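Local coordinates for protein ACDH-11, isoform b (Caenorhabditis elegans, PDB 4Y9J), which belongs to the acyl-CoA dehydrogenase family of flavoproteins and binds flavin-adenine dinucleotide together with the ligand UCC, at residues B[251-256]-B[299-304]; B[205-210]-B[236-241]. One frame throughout, in Å; residues are numbered along the deposited sequence.

How the interactions relate
Interaction 2 lies in the middle-domain sheet of the acyl-CoA dehydrogenase fold, while interaction 1 joins that sheet to the loop leading into helix 304-338; their centres are 11 Å apart on the same side of the chain's centre. Interaction 2 comes first along the chain, pairing strand 206-209 in parallel with strand 231-238; interaction 1 follows, setting strand 252-258 against the loop after strand 285-298. Strands 231-238 and 252-258 are antiparallel neighbours, which joins the two contacts directly: S253 N lies 2.9 Å from A236 O, a probable hydrogen bond, and the F255 ring packs on A207 and A236. Interaction 2 meets a second subunit, while the loop of interaction 1 carries R303 to UCC.

Interaction 1 of 2, residues B[251-256]-B[299-304]; sequences GLSLFL and GDQGRG. With UCC (S-{(3S,5R,9R)-1-[(2R,3S,4R,5R)-5-(6-amino-9H-purin-9-yl)-4-hydroxy-3-(phosphonooxy)tetrahydrofuran-2-yl]-3,5,9-trihydroxy-8,8-dimethyl-3,5-dioxido-10,14-dioxo-2,4,6-trioxa-11,15-diaza-3lambda~5~,5lambda~5~-diphosphaheptadecan-17-yl} undecanethioate), chain F.
G304 packs its CA against the strand at S253, with the two CA atoms 3.9 Å apart and G304 CA 3.7 Å from L254 N. The absence of a side chain permits this, because a CB here would run into the carbonyl carbon of S253. G304 N donates to L252 O over 3.0 Å, approaching from above the carbonyl plane, 46° out of it. Next to this bond, S253 OG lies anti to its own carbonyl carbon (chi1 -56°), which brings it to G302 N as acceptor at 3.0 Å. G302 is the third residue of a type II turn from D300 to R303. The CB bond of Q301 points away from the strand, yet its CG rests 3.4 Å from the same S253 OG.

Away from G304 the packing gives way to water and ligand. A water bridges L254 N and D300 O, accepting from the first and donating to the second, while D300 points its CB away from the strand in an exposed position. The R303 chain bends at chi2 and chi3, and NH1 reaches UCC O32 at 2.8 Å, with NH2 on O33 at 3.2 Å. The phosphorus P3 lies in the guanidinium plane, at its edge. R303 holds the N-cap position before helix 304-338, and the bonds to L252 O and S253 OG make the strand-to-helix joint of the acyl-CoA dehydrogenase fold beside the UCC pocket.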
ATOM      1  N   GLY B 251     -31.855  23.115  22.691  1.00 51.39           N
ATOM      2  CA  GLY B 251     -31.286  23.948  21.600  1.00 51.52           C
ATOM      3  C   GLY B 251     -31.101  23.281  20.243  1.00 48.49           C
ATOM      4  O   GLY B 251     -30.695  23.935  19.290  1.00 50.00           O
ATOM      5  N   LEU B 252     -31.358  21.981  20.145  1.00 46.08           N
ATOM      6  CA  LEU B 252     -31.153  21.253  18.909  1.00 44.39           C
ATOM      7  C   LEU B 252     -32.383  21.188  18.030  1.00 46.42           C
ATOM      8  O   LEU B 252     -33.496  20.967  18.525  1.00 47.01           O
ATOM      9  CB  LEU B 252     -30.646  19.858  19.244  1.00 44.40           C
ATOM     10  CG  LEU B 252     -29.276  19.826  19.902  1.00 43.71           C
ATOM     11  CD1 LEU B 252     -29.002  18.405  20.355  1.00 44.20           C
ATOM     12  CD2 LEU B 252     -28.171  20.269  18.923  1.00 44.50           C
ATOM     13  N   SER B 253     -32.187  21.455  16.738  1.00 46.13           N
ATOM     14  CA  SER B 253     -33.190  21.255  15.721  1.00 45.54           C
ATOM     15  C   SER B 253     -32.684  20.287  14.647  1.00 45.91           C
ATOM     16  O   SER B 253     -31.465  20.063  14.484  1.00 42.29           O
ATOM     17  CB  SER B 253     -33.584  22.606  15.137  1.00 49.70           C
ATOM     18  OG  SER B 253     -34.050  23.550  16.144  1.00 50.31           O
ATOM     19  N   LEU B 254     -33.624  19.710  13.912  1.00 45.65           N
ATOM     20  CA  LEU B 254     -33.319  18.733  12.867  1.00 45.67           C
ATOM     21  C   LEU B 254     -33.281  19.394  11.498  1.00 44.65           C
ATOM     22  O   LEU B 254     -34.076  20.274  11.231  1.00 45.80           O
ATOM     23  CB  LEU B 254     -34.401  17.645  12.862  1.00 47.27           C
ATOM     24  CG  LEU B 254     -34.208  16.488  11.884  1.00 48.03           C
ATOM     25  CD1 LEU B 254     -32.949  15.701  12.177  1.00 46.17           C
ATOM     26  CD2 LEU B 254     -35.429  15.590  11.921  1.00 50.13           C
ATOM     27  N   PHE B 255     -32.379  18.910  10.643  1.00 40.51           N
ATOM     28  CA  PHE B 255     -32.145  19.443   9.307  1.00 41.69           C
ATOM     29  C   PHE B 255     -31.975  18.350   8.305  1.00 39.86           C
ATOM     30  O   PHE B 255     -31.425  17.274   8.596  1.00 39.10           O
ATOM     31  CB  PHE B 255     -30.883  20.348   9.241  1.00 42.12           C
ATOM     32  CG  PHE B 255     -30.983  21.576  10.076  1.00 40.93           C
ATOM     33  CD1 PHE B 255     -30.717  21.517  11.426  1.00 42.36           C
ATOM     34  CD2 PHE B 255     -31.377  22.766   9.530  1.00 45.46           C
ATOM     35  CE1 PHE B 255     -30.842  22.639  12.223  1.00 45.05           C
ATOM     36  CE2 PHE B 255     -31.495  23.925  10.325  1.00 46.52           C
ATOM     37  CZ  PHE B 255     -31.219  23.844  11.679  1.00 45.73           C
ATOM     38  N   LEU B 256     -32.380  18.671   7.108  1.00 38.20           N
ATOM     39  CA  LEU B 256     -32.243  17.800   5.953  1.00 39.64           C
ATOM     40  C   LEU B 256     -31.421  18.544   4.934  1.00 38.92           C
ATOM     41  O   LEU B 256     -31.749  19.709   4.657  1.00 40.73           O
ATOM     42  CB  LEU B 256     -33.612  17.459   5.312  1.00 41.36           C
ATOM     43  CG  LEU B 256     -33.580  16.579   4.050  1.00 41.05           C
ATOM     44  CD1 LEU B 256     -33.106  15.167   4.314  1.00 38.68           C
ATOM     45  CD2 LEU B 256     -34.977  16.569   3.377  1.00 43.96           C
ATOM     46  N   GLY B 299     -39.286  19.542  11.214  1.00 58.31           N
ATOM     47  CA  GLY B 299     -39.777  19.438  12.557  1.00 61.56           C
ATOM     48  C   GLY B 299     -39.734  20.778  13.277  1.00 64.45           C
ATOM     49  O   GLY B 299     -39.269  21.782  12.773  1.00 65.14           O
ATOM     50  N   ASP B 300     -40.155  20.738  14.515  1.00 70.61           N
ATOM     51  CA  ASP B 300     -40.198  21.916  15.372  1.00 70.90           C
ATOM     52  C   ASP B 300     -38.819  22.306  15.921  1.00 67.25           C
ATOM     53  O   ASP B 300     -38.035  21.439  16.353  1.00 60.34           O
ATOM     54  CB  ASP B 300     -41.107  21.583  16.552  1.00 74.11           C
ATOM     55  CG  ASP B 300     -42.559  21.348  16.124  1.00 76.66           C
ATOM     56  OD1 ASP B 300     -43.013  22.034  15.195  1.00 77.34           O
ATOM     57  OD2 ASP B 300     -43.220  20.474  16.732  1.00 77.32           O
ATOM     58  N   GLN B 301     -38.558  23.607  15.970  1.00 64.36           N
ATOM     59  CA  GLN B 301     -37.342  24.111  16.584  1.00 60.95           C
ATOM     60  C   GLN B 301     -37.205  23.661  18.036  1.00 59.78           C
ATOM     61  O   GLN B 301     -38.150  23.724  18.826  1.00 60.24           O
ATOM     62  CB  GLN B 301     -37.318  25.624  16.492  1.00 62.23           C
ATOM     63  CG  GLN B 301     -35.954  26.232  16.792  1.00 63.31           C
ATOM     64  CD  GLN B 301     -35.917  27.734  16.516  1.00 65.59           C
ATOM     65  OE1 GLN B 301     -36.652  28.240  15.667  1.00 67.26           O
ATOM     66  NE2 GLN B 301     -35.078  28.455  17.256  1.00 65.37           N
ATOM     67  N   GLY B 302     -36.042  23.133  18.387  1.00 54.93           N
ATOM     68  CA  GLY B 302     -35.812  22.738  19.743  1.00 55.43           C
ATOM     69  C   GLY B 302     -36.142  21.291  19.955  1.00 52.97           C
ATOM     70  O   GLY B 302     -35.751  20.738  20.989  1.00 54.92           O
ATOM     71  N   ARG B 303     -36.838  20.670  18.990  1.00 52.32           N
ATOM     72  CA  ARG B 303     -37.216  19.248  19.134  1.00 55.53           C
ATOM     73  C   ARG B 303     -36.535  18.328  18.114  1.00 53.36           C
ATOM     74  O   ARG B 303     -37.157  17.420  17.556  1.00 52.78           O
ATOM     75  CB  ARG B 303     -38.723  19.077  19.004  1.00 62.27           C
ATOM     76  CG  ARG B 303     -39.565  20.118  19.779  1.00 67.48           C
ATOM     77  CD  ARG B 303     -39.969  19.571  21.103  1.00 69.54           C
ATOM     78  NE  ARG B 303     -40.707  18.332  20.890  1.00 70.20           N
ATOM     79  CZ  ARG B 303     -40.657  17.284  21.707  1.00 71.84           C
ATOM     80  NH1 ARG B 303     -39.919  17.307  22.814  1.00 77.52           N
ATOM     81  NH2 ARG B 303     -41.326  16.187  21.405  1.00 71.36           N
ATOM     82  N   GLY B 304     -35.252  18.572  17.877  1.00 50.26           N
ATOM     83  CA  GLY B 304     -34.489  17.782  16.925  1.00 45.16           C
ATOM     84  C   GLY B 304     -34.310  16.380  17.381  1.00 44.33           C
ATOM     85  O   GLY B 304     -34.388  15.454  16.551  1.00 43.75           O
TER
HETATM   86  OA1 UCC F 702     -24.146   5.485  14.914  1.00 45.76           O
HETATM   87  CA1 UCC F 702     -24.749   6.033  13.912  1.00 48.78           C
HETATM   88  CA2 UCC F 702     -24.782   5.578  12.448  1.00 47.78           C
HETATM   89  CA3 UCC F 702     -24.374   4.181  12.096  1.00 52.51           C
HETATM   90  CA4 UCC F 702     -25.316   3.554  11.015  1.00 53.68           C
HETATM   91  CA5 UCC F 702     -26.133   2.419  11.648  1.00 50.35           C
HETATM   92  CA6 UCC F 702     -26.216   1.237  10.745  1.00 48.77           C
HETATM   93  CA7 UCC F 702     -27.025   0.110  11.366  1.00 47.43           C
HETATM   94  CA8 UCC F 702     -27.060  -0.767  10.179  1.00 49.55           C
HETATM   95  CA9 UCC F 702     -26.777  -2.165  10.290  1.00 52.31           C
HETATM   96  C10 UCC F 702     -25.560  -2.587   9.598  1.00 54.84           C
HETATM   97  C11 UCC F 702     -24.712  -3.089  10.757  1.00 57.20           C
HETATM   98  S   UCC F 702     -25.632   7.452  13.969  1.00 46.45           S
HETATM   99  CP1 UCC F 702     -25.581   8.111  15.679  1.00 49.37           C
HETATM  100  CP2 UCC F 702     -26.190   7.226  16.723  1.00 48.53           C
HETATM  101  NP1 UCC F 702     -26.378   7.920  18.013  1.00 48.66           N
HETATM  102  CP3 UCC F 702     -27.170   7.336  18.914  1.00 47.18           C
HETATM  103  OP1 UCC F 702     -27.651   6.209  18.789  1.00 43.37           O
HETATM  104  CP4 UCC F 702     -27.541   8.160  20.129  1.00 47.30           C
HETATM  105  CP5 UCC F 702     -27.243   7.350  21.399  1.00 47.06           C
HETATM  106  NP2 UCC F 702     -27.817   8.166  22.461  1.00 47.68           N
HETATM  107  CP6 UCC F 702     -29.101   8.150  22.816  1.00 48.76           C
HETATM  108  OP2 UCC F 702     -29.917   7.363  22.358  1.00 50.21           O
HETATM  109  CP8 UCC F 702     -29.458   9.108  23.935  1.00 48.73           C
HETATM  110  OP3 UCC F 702     -30.305   8.407  24.896  1.00 47.48           O
HETATM  111  CPB UCC F 702     -30.314  10.294  23.560  1.00 52.98           C
HETATM  112  CP7 UCC F 702     -31.511  10.088  22.620  1.00 51.17           C
HETATM  113  CP9 UCC F 702     -29.423  10.929  22.404  1.00 49.45           C
HETATM  114  CPA UCC F 702     -30.166  11.510  24.501  1.00 52.75           C
HETATM  115  O7  UCC F 702     -30.979  12.606  24.009  1.00 54.11           O
HETATM  116  P2  UCC F 702     -31.440  13.787  25.018  1.00 53.12           P
HETATM  117  O21 UCC F 702     -32.224  14.844  24.258  1.00 56.52           O
HETATM  118  O22 UCC F 702     -30.226  14.086  25.909  1.00 49.94           O
HETATM  119  O6  UCC F 702     -32.423  12.929  25.990  1.00 52.88           O
HETATM  120  P1  UCC F 702     -33.987  13.105  26.234  1.00 58.34           P
HETATM  121  O11 UCC F 702     -34.351  14.474  26.790  1.00 58.05           O
HETATM  122  O12 UCC F 702     -34.330  11.876  27.023  1.00 54.95           O
HETATM  123  O5' UCC F 702     -34.541  12.942  24.669  1.00 57.41           O
HETATM  124  C5' UCC F 702     -35.256  14.031  24.036  1.00 58.17           C
HETATM  125  C4' UCC F 702     -36.612  13.567  23.469  1.00 58.34           C
HETATM  126  C3' UCC F 702     -37.521  13.026  24.569  1.00 58.54           C
HETATM  127  O3' UCC F 702     -38.824  13.326  24.137  1.00 61.18           O
HETATM  128  P3  UCC F 702     -39.764  14.324  24.921  1.00 65.39           P
HETATM  129  O33 UCC F 702     -40.975  14.392  24.017  1.00 61.86           O
HETATM  130  O32 UCC F 702     -39.044  15.651  24.860  1.00 64.77           O
HETATM  131  O31 UCC F 702     -39.940  13.663  26.311  1.00 65.76           O
HETATM  132  C2' UCC F 702     -37.334  11.515  24.565  1.00 56.60           C
HETATM  133  O2' UCC F 702     -38.492  10.756  24.907  1.00 55.96           O
HETATM  134  O4' UCC F 702     -36.407  12.478  22.544  1.00 55.50           O
HETATM  135  C1' UCC F 702     -37.074  11.334  23.063  1.00 57.70           C
HETATM  136  N9  UCC F 702     -36.356  10.109  22.684  1.00 55.89           N
HETATM  137  C4  UCC F 702     -36.962   9.102  22.064  1.00 54.64           C
HETATM  138  N3  UCC F 702     -38.201   8.879  21.564  1.00 52.38           N
HETATM  139  C8  UCC F 702     -35.064   9.809  22.958  1.00 55.36           C
HETATM  140  N7  UCC F 702     -34.794   8.587  22.464  1.00 55.90           N
HETATM  141  C5  UCC F 702     -35.916   8.096  21.890  1.00 53.88           C
HETATM  142  C6  UCC F 702     -36.298   6.873  21.135  1.00 55.36           C
HETATM  143  N6  UCC F 702     -35.372   5.901  20.938  1.00 55.29           N
HETATM  144  N1  UCC F 702     -37.604   6.747  20.732  1.00 54.55           N
HETATM  145  C2  UCC F 702     -38.508   7.724  20.948  1.00 53.38           C
HETATM  146  O   HOH W   1     -36.323  20.542  14.370  1.00 50.77           O

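Interaction 2 of 2, residues B[205-210]-B[236-241]; sequences TYAVQI and ARIVDS
Y206 and R237 lie on the same face of the sheet and cross obliquely, the ring and guanidinium planes 49° apart. The CD2-CE2 side of the ring crosses the aliphatic part of the arginine: CD2 is 3.9 Å from R237 CB, and CE2 meets R237 CD at a similar distance. R237 is extended from CG to NE, which carries its polar end past the ring to the carbonyls of G248, L246, C203 and A200, while Y206 OH bonds to D204. V239 CG2 meets Y206 CB at 3.9 Å and lies at the ring's edge, near its plane. V239 CG2 also meets V208 CG2, the two valines crossing at a slant.

Beneath these side chains runs a parallel pairing of strands 206-209 and 231-238 in the middle-domain sheet of the acyl-CoA dehydrogenase fold, their short axes 40° apart. R237 N donates to T205 O at 2.7 Å, A207 N to R237 O at 2.8 Å, and V239 N to A207 O at 3.0 Å. Beyond the last bond a water joins Q209 N to V239 O.

A207 and I238 point to the opposite face, with A207 CB close to I238 CG1 and 4.1 Å from A236 CB; F255 packs on A207, A236 and I238. Separately, T205 CG2 touches A236 CB. R5 of a second subunit packs on Y206, and A4 of that subunit on V239.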
ATOM      1  N   THR B 205     -22.706  22.102  16.488  1.00 38.34           N
ATOM      2  CA  THR B 205     -22.992  22.630  15.151  1.00 39.30           C
ATOM      3  C   THR B 205     -24.065  23.661  15.213  1.00 40.72           C
ATOM      4  O   THR B 205     -25.049  23.468  15.953  1.00 40.34           O
ATOM      5  CB  THR B 205     -23.361  21.477  14.231  1.00 38.29           C
ATOM      6  OG1 THR B 205     -22.235  20.610  14.171  1.00 38.15           O
ATOM      7  CG2 THR B 205     -23.722  21.941  12.846  1.00 39.20           C
ATOM      8  N   TYR B 206     -23.876  24.775  14.460  1.00 40.63           N
ATOM      9  CA  TYR B 206     -24.708  25.952  14.523  1.00 43.31           C
ATOM     10  C   TYR B 206     -25.307  26.189  13.156  1.00 43.79           C
ATOM     11  O   TYR B 206     -24.677  25.866  12.121  1.00 44.38           O
ATOM     12  CB  TYR B 206     -23.913  27.188  15.010  1.00 43.82           C
ATOM     13  CG  TYR B 206     -23.453  26.947  16.410  1.00 42.81           C
ATOM     14  CD1 TYR B 206     -22.305  26.221  16.654  1.00 41.03           C
ATOM     15  CD2 TYR B 206     -24.225  27.343  17.492  1.00 44.06           C
ATOM     16  CE1 TYR B 206     -21.906  25.904  17.938  1.00 42.13           C
ATOM     17  CE2 TYR B 206     -23.861  27.034  18.778  1.00 44.09           C
ATOM     18  CZ  TYR B 206     -22.704  26.299  19.008  1.00 44.06           C
ATOM     19  OH  TYR B 206     -22.284  26.021  20.275  1.00 45.49           O
ATOM     20  N   ALA B 207     -26.524  26.699  13.158  1.00 45.43           N
ATOM     21  CA  ALA B 207     -27.304  26.936  11.940  1.00 45.90           C
ATOM     22  C   ALA B 207     -27.671  28.394  11.867  1.00 48.67           C
ATOM     23  O   ALA B 207     -28.340  28.926  12.770  1.00 50.32           O
ATOM     24  CB  ALA B 207     -28.571  26.098  11.949  1.00 46.10           C
ATOM     25  N   VAL B 208     -27.245  29.048  10.786  1.00 47.18           N
ATOM     26  CA  VAL B 208     -27.497  30.448  10.635  1.00 49.83           C
ATOM     27  C   VAL B 208     -28.540  30.664   9.565  1.00 50.62           C
ATOM     28  O   VAL B 208     -28.358  30.257   8.447  1.00 50.44           O
ATOM     29  CB  VAL B 208     -26.227  31.214  10.261  1.00 50.22           C
ATOM     30  CG1 VAL B 208     -26.557  32.663   9.948  1.00 51.75           C
ATOM     31  CG2 VAL B 208     -25.225  31.144  11.409  1.00 50.08           C
ATOM     32  N   GLN B 209     -29.613  31.367   9.896  1.00 55.88           N
ATOM     33  CA  GLN B 209     -30.713  31.489   8.950  1.00 56.01           C
ATOM     34  C   GLN B 209     -30.288  32.187   7.682  1.00 56.27           C
ATOM     35  O   GLN B 209     -29.720  33.258   7.724  1.00 58.44           O
ATOM     36  CB  GLN B 209     -31.877  32.240   9.581  1.00 58.91           C
ATOM     37  CG  GLN B 209     -33.146  32.191   8.733  1.00 59.91           C
ATOM     38  CD  GLN B 209     -34.270  33.020   9.335  1.00 63.98           C
ATOM     39  OE1 GLN B 209     -34.057  34.160   9.732  1.00 64.20           O
ATOM     40  NE2 GLN B 209     -35.452  32.433   9.455  1.00 63.85           N
ATOM     41  N   ILE B 210     -30.598  31.590   6.548  1.00 56.46           N
ATOM     42  CA  ILE B 210     -30.446  32.278   5.272  1.00 59.41           C
ATOM     43  C   ILE B 210     -31.770  32.871   4.829  1.00 62.66           C
ATOM     44  O   ILE B 210     -31.812  34.026   4.396  1.00 63.04           O
ATOM     45  CB  ILE B 210     -30.045  31.347   4.159  1.00 59.18           C
ATOM     46  CG1 ILE B 210     -28.700  30.746   4.474  1.00 57.14           C
ATOM     47  CG2 ILE B 210     -30.023  32.104   2.830  1.00 62.60           C
ATOM     48  CD1 ILE B 210     -28.225  29.811   3.377  1.00 57.63           C
ATOM     49  N   ALA B 236     -28.457  20.524  14.579  1.00 39.97           N
ATOM     50  CA  ALA B 236     -27.699  21.738  14.800  1.00 40.70           C
ATOM     51  C   ALA B 236     -28.444  22.693  15.707  1.00 43.63           C
ATOM     52  O   ALA B 236     -29.645  22.547  15.901  1.00 44.03           O
ATOM     53  CB  ALA B 236     -27.430  22.425  13.462  1.00 41.82           C
ATOM     54  N   ARG B 237     -27.727  23.685  16.230  1.00 43.87           N
ATOM     55  CA  ARG B 237     -28.278  24.728  17.068  1.00 45.61           C
ATOM     56  C   ARG B 237     -28.515  25.996  16.316  1.00 47.45           C
ATOM     57  O   ARG B 237     -27.589  26.589  15.763  1.00 46.88           O
ATOM     58  CB  ARG B 237     -27.313  25.042  18.190  1.00 45.62           C
ATOM     59  CG  ARG B 237     -26.992  23.846  19.062  1.00 44.86           C
ATOM     60  CD  ARG B 237     -26.153  24.214  20.288  1.00 45.36           C
ATOM     61  NE  ARG B 237     -25.718  22.973  20.880  1.00 45.19           N
ATOM     62  CZ  ARG B 237     -26.426  22.220  21.714  1.00 45.89           C
ATOM     63  NH1 ARG B 237     -27.632  22.642  22.176  1.00 47.96           N
ATOM     64  NH2 ARG B 237     -25.921  21.048  22.093  1.00 41.94           N
ATOM     65  N   ILE B 238     -29.772  26.442  16.337  1.00 48.86           N
ATOM     66  CA  ILE B 238     -30.165  27.571  15.565  1.00 50.56           C
ATOM     67  C   ILE B 238     -29.665  28.780  16.322  1.00 51.34           C
ATOM     68  O   ILE B 238     -29.736  28.811  17.558  1.00 52.09           O
ATOM     69  CB  ILE B 238     -31.697  27.603  15.346  1.00 52.23           C
ATOM     70  CG1 ILE B 238     -32.040  26.491  14.328  1.00 50.96           C
ATOM     71  CG2 ILE B 238     -32.110  28.993  14.897  1.00 53.73           C
ATOM     72  CD1 ILE B 238     -33.452  26.558  13.795  1.00 53.25           C
ATOM     73  N   VAL B 239     -29.077  29.708  15.587  1.00 51.81           N
ATOM     74  CA  VAL B 239     -28.547  30.948  16.145  1.00 54.63           C
ATOM     75  C   VAL B 239     -29.628  32.035  16.034  1.00 59.41           C
ATOM     76  O   VAL B 239     -30.145  32.271  14.959  1.00 58.31           O
ATOM     77  CB  VAL B 239     -27.314  31.422  15.330  1.00 54.62           C
ATOM     78  CG1 VAL B 239     -26.761  32.719  15.908  1.00 57.07           C
ATOM     79  CG2 VAL B 239     -26.238  30.340  15.276  1.00 52.54           C
ATOM     80  N   ASP B 240     -29.954  32.691  17.148  1.00 62.08           N
ATOM     81  CA  ASP B 240     -30.980  33.721  17.123  1.00 66.33           C
ATOM     82  C   ASP B 240     -30.433  35.063  16.575  1.00 68.25           C
ATOM     83  O   ASP B 240     -29.252  35.181  16.262  1.00 67.32           O
ATOM     84  CB  ASP B 240     -31.613  33.867  18.509  1.00 67.99           C
ATOM     85  CG  ASP B 240     -30.658  34.382  19.535  1.00 68.56           C
ATOM     86  OD1 ASP B 240     -29.766  35.171  19.212  1.00 67.71           O
ATOM     87  OD2 ASP B 240     -30.795  33.985  20.685  1.00 71.99           O
ATOM     88  N   SER B 241     -31.295  36.069  16.450  1.00 70.44           N
ATOM     89  CA  SER B 241     -30.899  37.373  15.898  1.00 70.96           C
ATOM     90  C   SER B 241     -29.906  38.154  16.801  1.00 71.46           C
ATOM     91  O   SER B 241     -29.419  39.199  16.417  1.00 71.99           O
ATOM     92  CB  SER B 241     -32.152  38.212  15.672  1.00 73.08           C
ATOM     93  OG  SER B 241     -32.772  38.425  16.930  1.00 73.07           O
TER
HETATM   94  O   HOH W   2     -29.634  32.810  12.459  1.00 49.33           O